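Local atomic coordinates of ATP phosphoribosyltransferase (Thermotoga maritima, PDB entry 1O63), a protein that probably catalyses the first step of histidine biosynthesis, condensing ATP with 5-phosphoribose 1-diphosphate, as the HisG partner of the subunit HisZ. Residues T18-T23 with E193-V198; R46-P51 with L70-S75; A59-C64 with T172-N177; R88-G93 with L164-V169. One frame throughout, in Å; residues are numbered along the deposited sequence.

Contact 1 of 4, residues T18-T23 with E193-V198; sequences TYLKKT and EKLQEV
Thr23 and Val198 meet through methyl branches set by their first torsions. In Thr23, chi1 of 74° puts OG1 between the backbone N and the carbonyl carbon. CG2 then lies beside the N, anti to the carbonyl carbon, and meets helix 185-204. In Val198, CG1 is anti to the backbone N (chi1 165°) and CG2 lies beside it. Thr23 CG2 is 3.8 Å from Val198 CG2, and the two side chains cross at about a right angle. The same threonine methyl also touches Leu195 CD1, at 3.6 Å. That leucine methyl reaches further, to Tyr19 CB at 3.9 Å. Val198 CG1 presses on Lys22 CB at 3.5 Å, which is tight for two carbons.

The contact joins helix 13-23, the first helix of the chain, to the long C-terminal helix 185-204. Their local axes come within 9.1 Å and run at 113° to each other. The family belongs to the periplasmic-binding-protein clan, and here the last helix packs back onto the lobe that holds the N-terminus.

Thr23 OG1 turns back to its own helix and bonds to Leu20 O at 2.9 Å. Lys22 NZ forms a salt bridge with Asp202, further along helix 185-204. Lys194 CE comes to 3.4 Å from Thr23 O. Tyr19 also packs on Ile199, and Leu195 on Phe80.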
# COMPACT_ATOMS: atom_id res chain seq x y z
N THR A 18 -9.24 6.11 -21.04
CA THR A 18 -9.34 6.82 -22.34
C THR A 18 -9.11 5.90 -23.50
O THR A 18 -9.84 5.97 -24.53
CB THR A 18 -8.39 8.03 -22.34
OG1 THR A 18 -8.99 9.01 -21.45
CG2 THR A 18 -8.21 8.65 -23.70
N TYR A 19 -8.20 4.92 -23.40
CA TYR A 19 -8.01 3.96 -24.49
C TYR A 19 -9.32 3.20 -24.76
O TYR A 19 -9.71 3.04 -25.92
CB TYR A 19 -6.92 2.94 -24.27
CG TYR A 19 -5.52 3.40 -24.00
CD1 TYR A 19 -4.92 4.42 -24.71
CD2 TYR A 19 -4.76 2.76 -23.01
CE1 TYR A 19 -3.62 4.84 -24.43
CE2 TYR A 19 -3.46 3.16 -22.75
CZ TYR A 19 -2.90 4.19 -23.45
OH TYR A 19 -1.60 4.56 -23.15
N LEU A 20 -9.92 2.66 -23.71
CA LEU A 20 -11.16 1.90 -23.88
C LEU A 20 -12.26 2.78 -24.47
O LEU A 20 -13.08 2.30 -25.26
CB LEU A 20 -11.63 1.40 -22.50
CG LEU A 20 -10.64 0.53 -21.72
CD1 LEU A 20 -11.33 -0.03 -20.48
CD2 LEU A 20 -10.12 -0.60 -22.61
N LYS A 21 -12.34 4.02 -23.99
CA LYS A 21 -13.30 4.98 -24.53
C LYS A 21 -13.12 5.12 -26.03
O LYS A 21 -14.07 4.90 -26.79
CB LYS A 21 -13.18 6.33 -23.81
CG LYS A 21 -14.23 7.35 -24.24
CD LYS A 21 -13.85 8.77 -23.81
CE LYS A 21 -14.89 9.77 -24.29
NZ LYS A 21 -14.47 11.18 -24.05
N LYS A 22 -11.87 5.21 -26.52
CA LYS A 22 -11.65 5.31 -27.96
C LYS A 22 -11.81 4.01 -28.73
O LYS A 22 -11.90 4.07 -29.97
CB LYS A 22 -10.30 5.94 -28.30
CG LYS A 22 -10.10 7.29 -27.57
CD LYS A 22 -8.72 7.81 -27.91
CE LYS A 22 -8.48 9.22 -27.43
NZ LYS A 22 -7.04 9.59 -27.67
N THR A 23 -11.81 2.85 -28.09
CA THR A 23 -12.06 1.60 -28.79
C THR A 23 -13.56 1.38 -29.02
O THR A 23 -13.92 0.56 -29.86
CB THR A 23 -11.48 0.35 -28.10
OG1 THR A 23 -12.29 0.03 -26.96
CG2 THR A 23 -10.04 0.59 -27.68
N GLU A 193 -6.74 -6.32 -31.10
CA GLU A 193 -6.45 -5.66 -32.37
C GLU A 193 -6.98 -4.23 -32.37
O GLU A 193 -6.24 -3.32 -32.73
CB GLU A 193 -7.07 -6.39 -33.56
CG GLU A 193 -6.47 -7.73 -33.91
CD GLU A 193 -6.93 -8.24 -35.26
OE1 GLU A 193 -7.02 -7.43 -36.21
OE2 GLU A 193 -7.21 -9.45 -35.38
N LYS A 194 -8.25 -4.04 -32.06
CA LYS A 194 -8.82 -2.71 -31.97
C LYS A 194 -8.07 -1.82 -30.98
O LYS A 194 -7.81 -0.65 -31.24
CB LYS A 194 -10.29 -2.77 -31.55
CG LYS A 194 -11.20 -3.49 -32.50
CD LYS A 194 -12.65 -3.43 -32.02
CE LYS A 194 -13.14 -2.00 -31.96
NZ LYS A 194 -14.60 -1.90 -32.26
N LEU A 195 -7.73 -2.38 -29.82
CA LEU A 195 -7.05 -1.62 -28.77
C LEU A 195 -5.66 -1.20 -29.18
O LEU A 195 -5.29 -0.02 -29.00
CB LEU A 195 -7.03 -2.46 -27.49
CG LEU A 195 -6.42 -1.83 -26.24
CD1 LEU A 195 -7.28 -0.67 -25.77
CD2 LEU A 195 -6.28 -2.90 -25.14
N GLN A 196 -4.86 -2.07 -29.81
CA GLN A 196 -3.52 -1.66 -30.26
C GLN A 196 -3.60 -0.53 -31.29
O GLN A 196 -2.80 0.41 -31.26
CB GLN A 196 -2.73 -2.84 -30.80
CG GLN A 196 -1.25 -2.59 -31.07
CD GLN A 196 -0.52 -3.84 -31.49
OE1 GLN A 196 -1.15 -4.88 -31.73
NE2 GLN A 196 0.80 -3.81 -31.61
N GLU A 197 -4.56 -0.60 -32.23
CA GLU A 197 -4.75 0.48 -33.19
C GLU A 197 -4.96 1.82 -32.46
O GLU A 197 -4.32 2.82 -32.74
CB GLU A 197 -6.04 0.25 -34.01
CG GLU A 197 -5.89 -0.45 -35.31
CD GLU A 197 -7.13 -0.47 -36.18
OE1 GLU A 197 -6.97 -0.71 -37.40
OE2 GLU A 197 -8.25 -0.26 -35.69
N VAL A 198 -5.91 1.82 -31.54
CA VAL A 198 -6.26 3.03 -30.77
C VAL A 198 -5.05 3.50 -29.97
O VAL A 198 -4.62 4.66 -30.02
CB VAL A 198 -7.44 2.70 -29.84
CG1 VAL A 198 -7.64 3.73 -28.75
CG2 VAL A 198 -8.72 2.51 -30.66

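Contact 2 of 4, residues R46-P51 with L70-S75; sequences RPFDVP and LEKETS
Lys72 reaches across to Phe48 with its amine. Lys72 NZ gives a hydrogen bond to Phe48 O at 3.1 Å. The C=O...N angle is 163°, so the donor lies nearly along the C=O axis. The lysine chain gets there fully extended, with CG anti to the backbone N. On the way Lys72 CD passes 4.0 Å from Pro51 CG.

The Phe48 ring meets Glu71 by its edge. Glu71 CB lies in the ring plane, 3.7 Å from Phe48 CZ, and Glu71 CG is as close to CE2. A third touch joins Pro51 CB to Thr74 CG2 at 3.5 Å.

A second shell holds these groups. Lys72 NZ also bonds to Thr52 OG1, so the amine has two oxygen partners. Glu71 bends at chi2 (63°), and its carboxylate is held by two backbone N-H groups: OE1 by Asn112 N and OE2 by Val113 N. The second subunit is near as well: Asp49 OD1 accepts a bond from Lys131 N of that chain, and Phe48 packs on the same lysine.

The contact thus links the turn that leads into helix 50-55, and Pro51 in that helix, to the end of helix 66-71 and the loop after it. Strand 61-65 comes between the two helices in the chain. The Glu71 carboxylate ties helix 66-71 to the first residues of helix 111-121.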
# COMPACT_ATOMS: atom_id res chain seq x y z
N ARG A 46 -6.46 -1.73 -7.25
CA ARG A 46 -5.13 -1.14 -7.01
C ARG A 46 -4.16 -1.79 -7.99
O ARG A 46 -4.27 -2.99 -8.29
CB ARG A 46 -4.67 -1.34 -5.60
CG ARG A 46 -5.52 -0.83 -4.46
CD ARG A 46 -5.87 0.63 -4.54
NE ARG A 46 -4.79 1.49 -4.98
CZ ARG A 46 -4.98 2.77 -5.32
NH1 ARG A 46 -3.97 3.53 -5.70
NH2 ARG A 46 -6.21 3.28 -5.25
N PRO A 47 -3.22 -1.01 -8.51
CA PRO A 47 -2.27 -1.46 -9.51
C PRO A 47 -1.60 -2.76 -9.22
O PRO A 47 -1.53 -3.66 -10.10
CB PRO A 47 -1.23 -0.30 -9.52
CG PRO A 47 -2.06 0.91 -9.21
CD PRO A 47 -3.05 0.43 -8.18
N PHE A 48 -1.14 -2.98 -7.98
CA PHE A 48 -0.49 -4.24 -7.63
C PHE A 48 -1.46 -5.41 -7.60
O PHE A 48 -1.02 -6.57 -7.71
CB PHE A 48 0.24 -4.12 -6.27
CG PHE A 48 1.70 -3.81 -6.50
CD1 PHE A 48 2.12 -2.49 -6.65
CD2 PHE A 48 2.64 -4.81 -6.63
CE1 PHE A 48 3.45 -2.19 -6.88
CE2 PHE A 48 3.96 -4.51 -6.86
CZ PHE A 48 4.38 -3.19 -6.99
N ASP A 49 -2.75 -5.16 -7.58
CA ASP A 49 -3.73 -6.25 -7.58
C ASP A 49 -4.14 -6.67 -8.99
O ASP A 49 -4.86 -7.64 -9.14
CB ASP A 49 -4.98 -5.82 -6.80
CG ASP A 49 -4.69 -5.62 -5.32
OD1 ASP A 49 -5.41 -4.85 -4.67
OD2 ASP A 49 -3.74 -6.22 -4.80
N VAL A 50 -3.70 -5.93 -10.02
CA VAL A 50 -4.11 -6.34 -11.39
C VAL A 50 -3.69 -7.74 -11.70
O VAL A 50 -4.51 -8.60 -12.11
CB VAL A 50 -3.64 -5.32 -12.43
CG1 VAL A 50 -3.61 -5.88 -13.85
CG2 VAL A 50 -4.49 -4.05 -12.35
N PRO A 51 -2.42 -8.12 -11.46
CA PRO A 51 -1.96 -9.44 -11.80
C PRO A 51 -2.63 -10.51 -10.95
O PRO A 51 -2.88 -11.62 -11.45
CB PRO A 51 -0.45 -9.42 -11.61
CG PRO A 51 -0.12 -8.12 -10.99
CD PRO A 51 -1.31 -7.21 -11.14
N LEU A 70 7.68 -5.74 -12.67
CA LEU A 70 9.01 -6.18 -12.25
C LEU A 70 9.05 -6.49 -10.77
O LEU A 70 9.93 -7.23 -10.34
CB LEU A 70 10.08 -5.18 -12.63
CG LEU A 70 10.91 -5.32 -13.87
CD1 LEU A 70 10.49 -6.42 -14.83
CD2 LEU A 70 11.00 -3.99 -14.63
N GLU A 71 8.19 -5.87 -9.95
CA GLU A 71 8.24 -6.15 -8.52
C GLU A 71 7.65 -7.51 -8.18
O GLU A 71 8.02 -8.13 -7.19
CB GLU A 71 7.54 -5.03 -7.74
CG GLU A 71 7.49 -5.26 -6.25
CD GLU A 71 8.88 -5.30 -5.62
OE1 GLU A 71 9.05 -5.88 -4.55
OE2 GLU A 71 9.83 -4.74 -6.23
N LYS A 72 6.72 -7.96 -8.97
CA LYS A 72 5.95 -9.19 -8.74
C LYS A 72 5.92 -9.99 -10.03
O LYS A 72 5.17 -9.62 -10.96
CB LYS A 72 4.54 -8.73 -8.32
CG LYS A 72 3.43 -9.74 -8.33
CD LYS A 72 2.13 -9.10 -7.84
CE LYS A 72 1.01 -10.13 -7.73
NZ LYS A 72 -0.20 -9.53 -7.10
N GLU A 73 6.73 -11.02 -10.14
CA GLU A 73 6.75 -11.79 -11.40
C GLU A 73 5.54 -12.66 -11.61
O GLU A 73 5.04 -13.33 -10.71
CB GLU A 73 8.05 -12.62 -11.46
CG GLU A 73 8.67 -12.62 -12.85
CD GLU A 73 9.19 -11.25 -13.26
OE1 GLU A 73 9.72 -11.12 -14.39
OE2 GLU A 73 9.11 -10.30 -12.44
N THR A 74 4.98 -12.62 -12.82
CA THR A 74 3.82 -13.43 -13.18
C THR A 74 4.11 -14.19 -14.48
O THR A 74 5.07 -13.88 -15.18
CB THR A 74 2.57 -12.56 -13.46
OG1 THR A 74 2.83 -11.77 -14.62
CG2 THR A 74 2.24 -11.63 -12.30
N SER A 75 3.19 -15.07 -14.85
CA SER A 75 3.31 -15.78 -16.12
C SER A 75 2.45 -15.15 -17.20
O SER A 75 2.40 -15.66 -18.33
CB SER A 75 2.89 -17.26 -15.93
OG SER A 75 1.62 -17.26 -15.26

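Contact 3 of 4, residues A59-C64 with T172-N177; sequences ADIGFC and THVVVN
Gly62 and Val175 bind each other in both directions. Gly62 N donates to Val175 O at 2.8 Å, and Val175 N donates to Gly62 O at 2.9 Å. Cys64 and His173 form the next hydrogen-bonded pair: His173 N gives a short bond to Cys64 O at 2.8 Å, while Cys64 N to His173 O is longer at 3.2 Å. Past the other end, Asn177 N donates to Asp60 O at 2.9 Å. The Asn177 side chain, with CG anti to the backbone N (chi1 171°), brings ND2 to Ala59 O at 3.3 Å. Its OD1 accepts from Val179 N and caps helix 178-183.

Side chains alternate about this ladder. Ile61, Phe63, Val174 and Val176 share one face and point the same way. There Ile61 CG2 lies 3.7 Å from Val174 CG2, and Phe63 CE2 packs on Val174 CB. Phe191, Leu192 and Leu195 of helix 185-204 cover this face. On the other face Val175 CG2 lies across Gly62, which has no side chain, and Leu54 of helix 50-55 packs on Val175. The His173 ring is held at both nitrogens, NE2 by Thr66 OG1 and ND1 by Gln78 OE1.

Strand 61-65 has parallel strand 4-8 on its other side. An antiparallel return strand, here 161-176, beside a parallel set with helices on both faces is typical of lobes of the type 2 periplasmic-binding-protein fold.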
# COMPACT_ATOMS: atom_id res chain seq x y z
N ALA A 59 -10.42 -12.16 -14.22
CA ALA A 59 -10.33 -11.16 -15.26
C ALA A 59 -9.62 -11.77 -16.49
O ALA A 59 -8.78 -12.65 -16.33
CB ALA A 59 -9.51 -9.96 -14.76
N ASP A 60 -9.93 -11.27 -17.67
CA ASP A 60 -9.33 -11.71 -18.91
C ASP A 60 -8.12 -10.85 -19.29
O ASP A 60 -7.11 -11.37 -19.76
CB ASP A 60 -10.37 -11.60 -20.06
CG ASP A 60 -11.55 -12.56 -19.78
OD1 ASP A 60 -11.26 -13.74 -19.56
OD2 ASP A 60 -12.69 -12.10 -19.84
N ILE A 61 -8.27 -9.53 -19.25
CA ILE A 61 -7.19 -8.62 -19.66
C ILE A 61 -6.96 -7.59 -18.55
O ILE A 61 -7.93 -7.18 -17.91
CB ILE A 61 -7.53 -7.91 -20.97
CG1 ILE A 61 -7.67 -8.95 -22.12
CG2 ILE A 61 -6.45 -6.90 -21.39
CD1 ILE A 61 -8.52 -8.42 -23.26
N GLY A 62 -5.72 -7.16 -18.36
CA GLY A 62 -5.44 -6.12 -17.37
C GLY A 62 -4.31 -5.20 -17.85
O GLY A 62 -3.80 -5.34 -18.97
N PHE A 63 -4.12 -4.13 -17.09
CA PHE A 63 -3.12 -3.12 -17.34
C PHE A 63 -2.41 -2.75 -16.01
O PHE A 63 -3.08 -2.68 -14.98
CB PHE A 63 -3.71 -1.83 -17.93
CG PHE A 63 -4.58 -2.07 -19.13
CD1 PHE A 63 -5.91 -2.44 -18.98
CD2 PHE A 63 -4.06 -1.98 -20.41
CE1 PHE A 63 -6.72 -2.70 -20.05
CE2 PHE A 63 -4.86 -2.27 -21.51
CZ PHE A 63 -6.19 -2.61 -21.33
N CYS A 64 -1.10 -2.59 -16.08
CA CYS A 64 -0.34 -2.18 -14.91
C CYS A 64 1.01 -1.60 -15.33
O CYS A 64 1.43 -1.74 -16.47
CB CYS A 64 -0.17 -3.32 -13.91
SG CYS A 64 0.60 -4.80 -14.62
N THR A 172 3.01 1.82 -19.18
CA THR A 172 1.82 0.99 -19.00
C THR A 172 2.04 -0.29 -19.81
O THR A 172 2.67 -0.23 -20.87
CB THR A 172 0.60 1.73 -19.56
OG1 THR A 172 0.55 2.99 -18.86
CG2 THR A 172 -0.69 0.97 -19.35
N HIS A 173 1.55 -1.43 -19.30
CA HIS A 173 1.69 -2.68 -20.06
C HIS A 173 0.27 -3.32 -20.13
O HIS A 173 -0.48 -3.06 -19.20
CB HIS A 173 2.57 -3.67 -19.31
CG HIS A 173 3.99 -3.24 -19.11
ND1 HIS A 173 5.02 -3.67 -19.89
CD2 HIS A 173 4.53 -2.37 -18.21
CE1 HIS A 173 6.16 -3.08 -19.49
NE2 HIS A 173 5.87 -2.29 -18.46
N VAL A 174 -0.02 -4.04 -21.18
CA VAL A 174 -1.27 -4.82 -21.25
C VAL A 174 -0.91 -6.29 -20.98
O VAL A 174 0.11 -6.79 -21.50
CB VAL A 174 -2.03 -4.65 -22.54
CG1 VAL A 174 -1.14 -4.89 -23.75
CG2 VAL A 174 -3.24 -5.61 -22.62
N VAL A 175 -1.67 -6.95 -20.11
CA VAL A 175 -1.38 -8.31 -19.70
C VAL A 175 -2.64 -9.16 -19.84
O VAL A 175 -3.75 -8.64 -19.63
CB VAL A 175 -0.85 -8.44 -18.28
CG1 VAL A 175 0.64 -8.11 -18.23
CG2 VAL A 175 -1.62 -7.58 -17.28
N VAL A 176 -2.49 -10.40 -20.28
CA VAL A 176 -3.67 -11.23 -20.56
C VAL A 176 -3.61 -12.53 -19.76
O VAL A 176 -2.57 -13.18 -19.71
CB VAL A 176 -3.75 -11.57 -22.06
CG1 VAL A 176 -4.87 -12.55 -22.39
CG2 VAL A 176 -4.00 -10.31 -22.93
N ASN A 177 -4.74 -12.93 -19.20
CA ASN A 177 -4.82 -14.25 -18.53
C ASN A 177 -4.67 -15.32 -19.60
O ASN A 177 -5.41 -15.37 -20.58
CB ASN A 177 -6.19 -14.32 -17.86
CG ASN A 177 -6.60 -15.65 -17.28
OD1 ASN A 177 -5.80 -16.58 -17.16
ND2 ASN A 177 -7.87 -15.74 -16.89

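Contact 4 of 4, residues R88-G93 with L164-V169; sequences RMVLAG and LDEIFV
Phe168 turns one ring face to selenomethionine Met89. Met89 CB sits over the ring centre, 3.8 Å from the Phe168 centroid and 13° off the normal, in a CH-pi contact. The two strands are antiparallel, and strand 161-176 carries two classic beta bulges. With chi1 at 56°, Phe168 CG lies between the backbone N and the carbonyl carbon, and the ring runs alongside Met89. The guanidinium of Arg88 and the carboxylate of Glu166 form a flat pair on the opposite face of the sheet. Here Glu166 OE1 lies at the edge of the guanidinium, in its plane. The salt bridge from Arg88 NH1 to OE1 measures 2.9 Å and uses the syn lone pair of the oxygen. The carboxylate and guanidinium planes are only 13° apart.

In the first bulge, Leu164 and Asp165 both face Leu91: Leu91 O takes Leu164 N at 2.8 Å and, weakly, Asp165 N. In the second, Ile167 and Phe168 both face Met89: Met89 O takes Ile167 N at 2.7 Å and, weakly, Phe168 N at 3.4 Å. Leu91 N returns a bond to Asp165 O.

Val147 of strand 145-150 packs on Met89, Leu91 and Ile167, and Tyr117 of helix 111-121 on Leu91 and Ile167. Asp165 OD2 bonds to Tyr117 OH. The straightest bond across the pair runs from Met89 N to Phe168 O, at 2.8 Å.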
# COMPACT_ATOMS: atom_id res chain seq x y z
N ARG A 88 10.01 7.06 -13.96
CA ARG A 88 11.27 6.32 -13.90
C ARG A 88 11.47 5.73 -12.48
O ARG A 88 11.26 6.43 -11.51
CB ARG A 88 12.47 7.23 -14.16
CG ARG A 88 12.62 7.82 -15.55
CD ARG A 88 13.68 8.94 -15.53
NE ARG A 88 13.14 10.18 -14.99
CZ ARG A 88 13.81 11.21 -14.51
NH1 ARG A 88 15.13 11.21 -14.44
NH2 ARG A 88 13.14 12.28 -14.07
N MSE A 89 12.07 4.57 -12.44
CA MSE A 89 12.48 3.96 -11.15
C MSE A 89 13.96 4.34 -10.99
O MSE A 89 14.75 4.11 -11.92
CB MSE A 89 12.26 2.47 -11.17
CG MSE A 89 12.63 1.71 -9.90
SE MSE A 89 11.35 2.03 -8.49
CE MSE A 89 9.92 0.89 -9.10
N VAL A 90 14.30 5.02 -9.90
CA VAL A 90 15.68 5.47 -9.73
C VAL A 90 16.26 5.08 -8.38
O VAL A 90 15.52 4.76 -7.45
CB VAL A 90 15.80 7.01 -9.87
CG1 VAL A 90 15.36 7.44 -11.26
CG2 VAL A 90 14.98 7.75 -8.80
N LEU A 91 17.57 5.11 -8.30
CA LEU A 91 18.32 5.02 -7.06
C LEU A 91 18.63 6.49 -6.70
O LEU A 91 18.99 7.23 -7.63
CB LEU A 91 19.65 4.26 -7.23
CG LEU A 91 20.52 4.24 -5.95
CD1 LEU A 91 19.87 3.33 -4.93
CD2 LEU A 91 21.93 3.76 -6.30
N ALA A 92 18.31 6.91 -5.51
CA ALA A 92 18.59 8.30 -5.09
C ALA A 92 19.16 8.33 -3.67
O ALA A 92 18.98 7.44 -2.85
CB ALA A 92 17.34 9.16 -5.16
N GLY A 93 19.83 9.46 -3.37
CA GLY A 93 20.43 9.63 -2.03
C GLY A 93 20.77 11.11 -1.79
O GLY A 93 20.66 11.93 -2.70
N LEU A 164 21.02 9.07 -8.38
CA LEU A 164 22.31 8.42 -8.54
C LEU A 164 22.33 7.44 -9.71
O LEU A 164 23.43 7.09 -10.17
CB LEU A 164 22.71 7.68 -7.25
CG LEU A 164 22.51 8.50 -5.96
CD1 LEU A 164 22.95 7.69 -4.75
CD2 LEU A 164 23.25 9.81 -6.03
N ASP A 165 21.16 6.92 -10.11
CA ASP A 165 21.12 5.95 -11.20
C ASP A 165 19.67 5.76 -11.66
O ASP A 165 18.73 5.74 -10.86
CB ASP A 165 21.71 4.62 -10.77
CG ASP A 165 22.18 3.71 -11.88
OD1 ASP A 165 22.31 4.16 -13.04
OD2 ASP A 165 22.48 2.51 -11.60
N GLU A 166 19.54 5.52 -12.96
CA GLU A 166 18.21 5.26 -13.55
C GLU A 166 18.05 3.74 -13.63
O GLU A 166 18.90 3.08 -14.24
CB GLU A 166 18.16 5.89 -14.94
CG GLU A 166 18.48 7.37 -14.98
CD GLU A 166 17.24 8.24 -14.79
OE1 GLU A 166 17.37 9.45 -14.56
OE2 GLU A 166 16.13 7.68 -14.88
N ILE A 167 17.07 3.15 -12.95
CA ILE A 167 17.03 1.66 -12.97
C ILE A 167 16.20 1.16 -14.14
O ILE A 167 16.48 0.14 -14.73
CB ILE A 167 16.52 1.12 -11.63
CG1 ILE A 167 17.42 1.62 -10.49
CG2 ILE A 167 16.49 -0.41 -11.68
CD1 ILE A 167 16.92 1.29 -9.10
N PHE A 168 15.05 1.80 -14.39
CA PHE A 168 14.24 1.44 -15.54
C PHE A 168 13.17 2.50 -15.74
O PHE A 168 12.73 3.19 -14.79
CB PHE A 168 13.63 0.06 -15.56
CG PHE A 168 12.77 -0.31 -14.40
CD1 PHE A 168 11.45 0.11 -14.33
CD2 PHE A 168 13.26 -1.11 -13.38
CE1 PHE A 168 10.65 -0.24 -13.25
CE2 PHE A 168 12.48 -1.45 -12.29
CZ PHE A 168 11.16 -1.02 -12.23
N VAL A 169 12.78 2.59 -17.00
CA VAL A 169 11.72 3.53 -17.37
C VAL A 169 10.38 2.81 -17.14
O VAL A 169 10.35 1.60 -17.33
CB VAL A 169 11.85 3.94 -18.84
CG1 VAL A 169 10.57 4.58 -19.35
CG2 VAL A 169 13.05 4.87 -18.98

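Contacts 3 and 4 share strand 161-176, which runs from one lobe to the other; their centres lie about 25 Å apart, on opposite sides of the chain's centre. Contact 1 backs contact 3, with Leu195 CD2 3.8 Å from Phe63 CZ. Contact 2 lies on the other side of strand 61-65, where Val50 CG2 comes to 3.3 Å from Phe63 O; its centre is about 10 Å from that of contact 3. Contact 2 also reaches contact 4, through Leu70 CD2 and Phe168 CE2 at 3.8 Å. Contacts 1 and 4 are about 31 Å apart between centres. As in relatives, the substrates probably bind in the cleft between the lobes.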